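Local coordinates for protein porphyranase B (Zobellia galactanivorans, PDB 3JUU) that hydrolyses the sulfated red-algal polysaccharide porphyran at the (1->4) linkages between beta-D-galactose and alpha-L-galactose-6-sulfate, as a family 16 glycoside hydrolase, at residues Pro16-Arg21 against Asp219-Ser224; Gly205-Trp208 against Ile214-Phe217. All coordinates share one frame; numbering follows the deposited sequence.

Contact 1: residues Pro16-Arg21 against Asp219-Ser224; sequences PGEDPR and DGKMQS
Glu18 reaches from the N-terminal loop to the backbone at the start of strand 221-226, part of the beta-sandwich (jelly roll) of this family 16 enzyme. The loop forms no strand here, and between the two segments every contact is made by the side chain of Glu18. CB of Glu18 lies 3.3 Å from Gly220 O, and CG stays equally near that oxygen. The turn about CB-CG (chi2 -77°) then brings the carboxylate toward Lys221 and Met222, with CD of Glu18 3.7 Å from Lys221 CA. OE1 of Glu18 accepts a hydrogen bond from Met222 N at 2.8 Å; it is nearly straight at hydrogen (174°), yet the N-H comes from above the carboxylate plane, 56° out of it. The same OE1 is 3.5 Å from Met222 CB. OE2 of Glu18 comes 4.0 Å from Lys221 CG, while the ammonium end of that lysine leads away, so the pair forms no salt bridge. Cut back to an alanine, this position would probably leave Met222 N without its acceptor and a bridging water without one partner. Lys15 adds a backbone bond to Gly220. That water is hydrogen-bonded to both Glu18 OE2 (3.0 Å) and Met222 O (2.8 Å).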
# COMPACT_ATOMS: atom_id res chain seq x y z
N PRO A 16 -16.08 4.55 -18.07
CA PRO A 16 -17.24 5.40 -18.30
C PRO A 16 -18.36 5.04 -17.34
O PRO A 16 -18.63 3.84 -17.10
CB PRO A 16 -17.64 5.06 -19.76
CG PRO A 16 -16.31 4.59 -20.47
CD PRO A 16 -15.64 3.80 -19.27
N GLY A 17 -18.97 6.04 -16.74
CA GLY A 17 -20.01 5.73 -15.82
C GLY A 17 -19.60 5.40 -14.41
O GLY A 17 -20.43 4.86 -13.68
N GLU A 18 -18.33 5.63 -14.03
CA GLU A 18 -17.84 5.28 -12.68
C GLU A 18 -17.25 6.42 -11.90
O GLU A 18 -16.92 6.24 -10.71
CB GLU A 18 -16.68 4.26 -12.80
CG GLU A 18 -17.07 2.96 -13.46
CD GLU A 18 -17.86 2.03 -12.51
OE1 GLU A 18 -17.84 2.18 -11.27
OE2 GLU A 18 -18.51 1.14 -13.00
N ASP A 19 -17.07 7.59 -12.53
CA ASP A 19 -16.56 8.74 -11.83
C ASP A 19 -17.61 9.21 -10.81
O ASP A 19 -18.72 9.54 -11.20
CB ASP A 19 -16.18 9.82 -12.84
CG ASP A 19 -15.50 11.04 -12.20
OD1 ASP A 19 -14.97 11.85 -12.98
OD2 ASP A 19 -15.47 11.24 -10.98
N PRO A 20 -17.24 9.23 -9.50
CA PRO A 20 -18.24 9.50 -8.48
C PRO A 20 -18.41 10.97 -8.22
O PRO A 20 -19.22 11.33 -7.36
CB PRO A 20 -17.67 8.77 -7.26
CG PRO A 20 -16.20 8.95 -7.44
CD PRO A 20 -15.96 8.82 -8.90
N ARG A 21 -17.69 11.83 -8.94
CA ARG A 21 -17.84 13.24 -8.70
C ARG A 21 -19.22 13.69 -9.19
O ARG A 21 -19.86 12.99 -10.00
CB ARG A 21 -16.74 14.03 -9.34
CG ARG A 21 -16.91 14.30 -10.83
CD ARG A 21 -15.66 14.89 -11.38
NE ARG A 21 -15.93 15.86 -12.44
CZ ARG A 21 -16.10 15.55 -13.71
NH1 ARG A 21 -16.01 14.30 -14.11
NH2 ARG A 21 -16.37 16.49 -14.58
N ASP A 219 -9.31 -1.00 -11.51
CA ASP A 219 -9.26 -0.79 -12.98
C ASP A 219 -10.39 0.16 -13.40
O ASP A 219 -11.10 -0.09 -14.38
CB ASP A 219 -9.36 -2.13 -13.69
CG ASP A 219 -8.19 -3.03 -13.32
OD1 ASP A 219 -7.10 -2.42 -13.14
OD2 ASP A 219 -8.40 -4.26 -13.23
N GLY A 220 -10.59 1.18 -12.57
CA GLY A 220 -11.50 2.26 -12.91
C GLY A 220 -12.93 1.96 -12.65
O GLY A 220 -13.83 2.69 -13.11
N LYS A 221 -13.19 0.91 -11.89
CA LYS A 221 -14.59 0.53 -11.55
C LYS A 221 -14.81 0.40 -10.05
O LYS A 221 -14.02 -0.27 -9.36
CB LYS A 221 -14.93 -0.81 -12.20
CG LYS A 221 -15.04 -0.77 -13.74
CD LYS A 221 -15.06 -2.19 -14.38
CE LYS A 221 -13.60 -2.69 -14.56
NZ LYS A 221 -13.29 -4.17 -14.43
N MET A 222 -15.92 0.96 -9.56
CA MET A 222 -16.20 0.86 -8.12
C MET A 222 -16.44 -0.59 -7.74
O MET A 222 -17.25 -1.29 -8.42
CB MET A 222 -17.47 1.65 -7.79
CG MET A 222 -17.77 1.57 -6.31
SD MET A 222 -19.31 2.42 -5.90
CE MET A 222 -19.64 1.84 -4.19
N GLN A 223 -15.83 -1.06 -6.66
CA GLN A 223 -15.97 -2.42 -6.21
C GLN A 223 -16.84 -2.50 -4.94
O GLN A 223 -17.60 -3.44 -4.79
CB GLN A 223 -14.62 -3.05 -5.80
CG GLN A 223 -13.68 -3.12 -6.98
CD GLN A 223 -14.16 -3.96 -8.17
OE1 GLN A 223 -14.24 -5.19 -8.08
NE2 GLN A 223 -14.40 -3.29 -9.33
N SER A 224 -16.67 -1.54 -4.05
CA SER A 224 -17.25 -1.67 -2.72
C SER A 224 -17.22 -0.36 -1.98
O SER A 224 -16.46 0.59 -2.31
CB SER A 224 -16.45 -2.73 -1.92
OG SER A 224 -15.15 -2.22 -1.68
O HOH W 1 -18.78 -0.77 -10.66

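Contact 2: residues Gly205-Trp208 against Ile214-Phe217; sequences GVWW and IIFF
Gly205-Trp208 and Ile214-Phe217 pair as the two antiparallel strands of a beta hairpin within the jelly-roll sandwich, their short axes 4.5 Å apart and 161° between directions. Four backbone hydrogen bonds fix the register. Gly205 and Phe217 exchange two, as do Trp207 and Ile215; the shortest, Trp207 N to Ile215 O, is 2.7 Å and lies in the carbonyl plane. Val206 with Phe216 and Trp208 with Ile214 are the non-hydrogen-bonded pairs. Weaker CA-H...O contacts supplement the bonds, such as Val206 CA to Ile215 O at 3.4 Å.

Apolar contacts divide between the two faces. On the face of Val206, Trp208, Ile214 and Phe216, Val206 carries CG2 anti to its N, which directs that methyl across to the other strand. There it meets Phe216 CE1 at 3.6 Å and, diagonally, Ile214 CG2 at 3.4 Å, tighter than usual for two carbons. Leu144 of strand 141-150, which carries the probable nucleophile Glu143, packs on this face against Val206, Ile214 and Phe216. On the other face Trp207 and Ile215 lie side by side, Trp207 CE3 3.9 Å from Ile215 CD1, and Trp27 meets the Trp207 ring edge-to-face. Back on the Val206 face, Trp208 gives its indole NE1 to Phe232 O, while its CD1 touches Ile214 CD1 at 3.5 Å.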
# COMPACT_ATOMS: atom_id res chain seq x y z
N GLY A 205 -7.51 1.84 -6.47
CA GLY A 205 -7.90 3.19 -6.06
C GLY A 205 -8.81 3.16 -4.84
O GLY A 205 -9.51 2.19 -4.60
N VAL A 206 -8.77 4.24 -4.08
CA VAL A 206 -9.73 4.42 -2.99
C VAL A 206 -10.22 5.86 -3.03
O VAL A 206 -9.43 6.83 -3.08
CB VAL A 206 -9.14 4.07 -1.62
CG1 VAL A 206 -7.94 5.02 -1.25
CG2 VAL A 206 -10.26 4.10 -0.53
N TRP A 207 -11.55 6.01 -2.93
CA TRP A 207 -12.12 7.36 -2.56
C TRP A 207 -12.31 7.46 -1.10
O TRP A 207 -13.21 6.81 -0.53
CB TRP A 207 -13.43 7.62 -3.31
CG TRP A 207 -13.92 9.03 -3.17
CD1 TRP A 207 -13.21 10.13 -2.75
CD2 TRP A 207 -15.27 9.48 -3.39
NE1 TRP A 207 -14.04 11.25 -2.76
CE2 TRP A 207 -15.30 10.86 -3.15
CE3 TRP A 207 -16.45 8.84 -3.80
CZ2 TRP A 207 -16.50 11.64 -3.26
CZ3 TRP A 207 -17.66 9.63 -3.93
CH2 TRP A 207 -17.66 10.99 -3.63
N TRP A 208 -11.37 8.13 -0.42
CA TRP A 208 -11.49 8.39 0.98
C TRP A 208 -12.41 9.62 1.05
O TRP A 208 -11.94 10.77 1.13
CB TRP A 208 -10.09 8.68 1.56
CG TRP A 208 -10.05 9.07 2.98
CD1 TRP A 208 -11.03 8.95 3.93
CD2 TRP A 208 -8.87 9.55 3.68
NE1 TRP A 208 -10.57 9.41 5.15
CE2 TRP A 208 -9.24 9.77 5.03
CE3 TRP A 208 -7.53 9.80 3.26
CZ2 TRP A 208 -8.34 10.29 6.02
CZ3 TRP A 208 -6.63 10.36 4.24
CH2 TRP A 208 -7.06 10.58 5.60
N ILE A 214 -15.62 4.95 2.71
CA ILE A 214 -14.38 4.64 2.00
C ILE A 214 -14.86 3.82 0.82
O ILE A 214 -15.53 2.83 1.04
CB ILE A 214 -13.44 3.80 2.91
CG1 ILE A 214 -13.15 4.51 4.28
CG2 ILE A 214 -12.18 3.34 2.13
CD1 ILE A 214 -12.32 5.73 4.22
N ILE A 215 -14.49 4.17 -0.41
CA ILE A 215 -15.00 3.48 -1.58
C ILE A 215 -13.84 3.00 -2.42
O ILE A 215 -13.02 3.78 -2.81
CB ILE A 215 -15.90 4.44 -2.43
CG1 ILE A 215 -17.13 4.82 -1.60
CG2 ILE A 215 -16.40 3.71 -3.68
CD1 ILE A 215 -17.04 6.14 -1.01
N PHE A 216 -13.81 1.70 -2.66
CA PHE A 216 -12.62 1.11 -3.36
C PHE A 216 -12.90 0.91 -4.84
O PHE A 216 -14.03 0.52 -5.20
CB PHE A 216 -12.26 -0.26 -2.72
CG PHE A 216 -11.71 -0.12 -1.33
CD1 PHE A 216 -10.40 0.36 -1.14
CD2 PHE A 216 -12.49 -0.46 -0.22
CE1 PHE A 216 -9.91 0.58 0.15
CE2 PHE A 216 -11.98 -0.34 1.10
CZ PHE A 216 -10.67 0.17 1.25
N PHE A 217 -11.89 1.13 -5.70
CA PHE A 217 -12.04 0.96 -7.16
C PHE A 217 -10.93 0.07 -7.66
O PHE A 217 -9.75 0.12 -7.17
CB PHE A 217 -11.79 2.32 -7.85
CG PHE A 217 -12.97 3.24 -7.72
CD1 PHE A 217 -13.82 3.40 -8.79
CD2 PHE A 217 -13.24 3.89 -6.45
CE1 PHE A 217 -14.95 4.22 -8.69
CE2 PHE A 217 -14.36 4.77 -6.37
CZ PHE A 217 -15.21 4.87 -7.49

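Strand 213-218 joins the two contacts, since it pairs with 202-210 in contact 2 and with strand 221-226, which receives the loop in contact 1. Phe216 O and N are probably hydrogen-bonded to Gln223 N (2.8 Å) and Ser224 O (2.9 Å), where Gln223 and Ser224 form a classic beta bulge opposite Phe216. Contact 2 is buried, burying 399 Å² through regular backbone pairing and apolar side chains on both faces. Contact 1 lies nearer the surface, buries 142 Å², and is made by one glutamate side chain, whose polar end is met by a backbone N-H and a water. Met222 and Pro20 bring them together: Met222 packs on Ile215 and Phe217, Pro20 on Trp207.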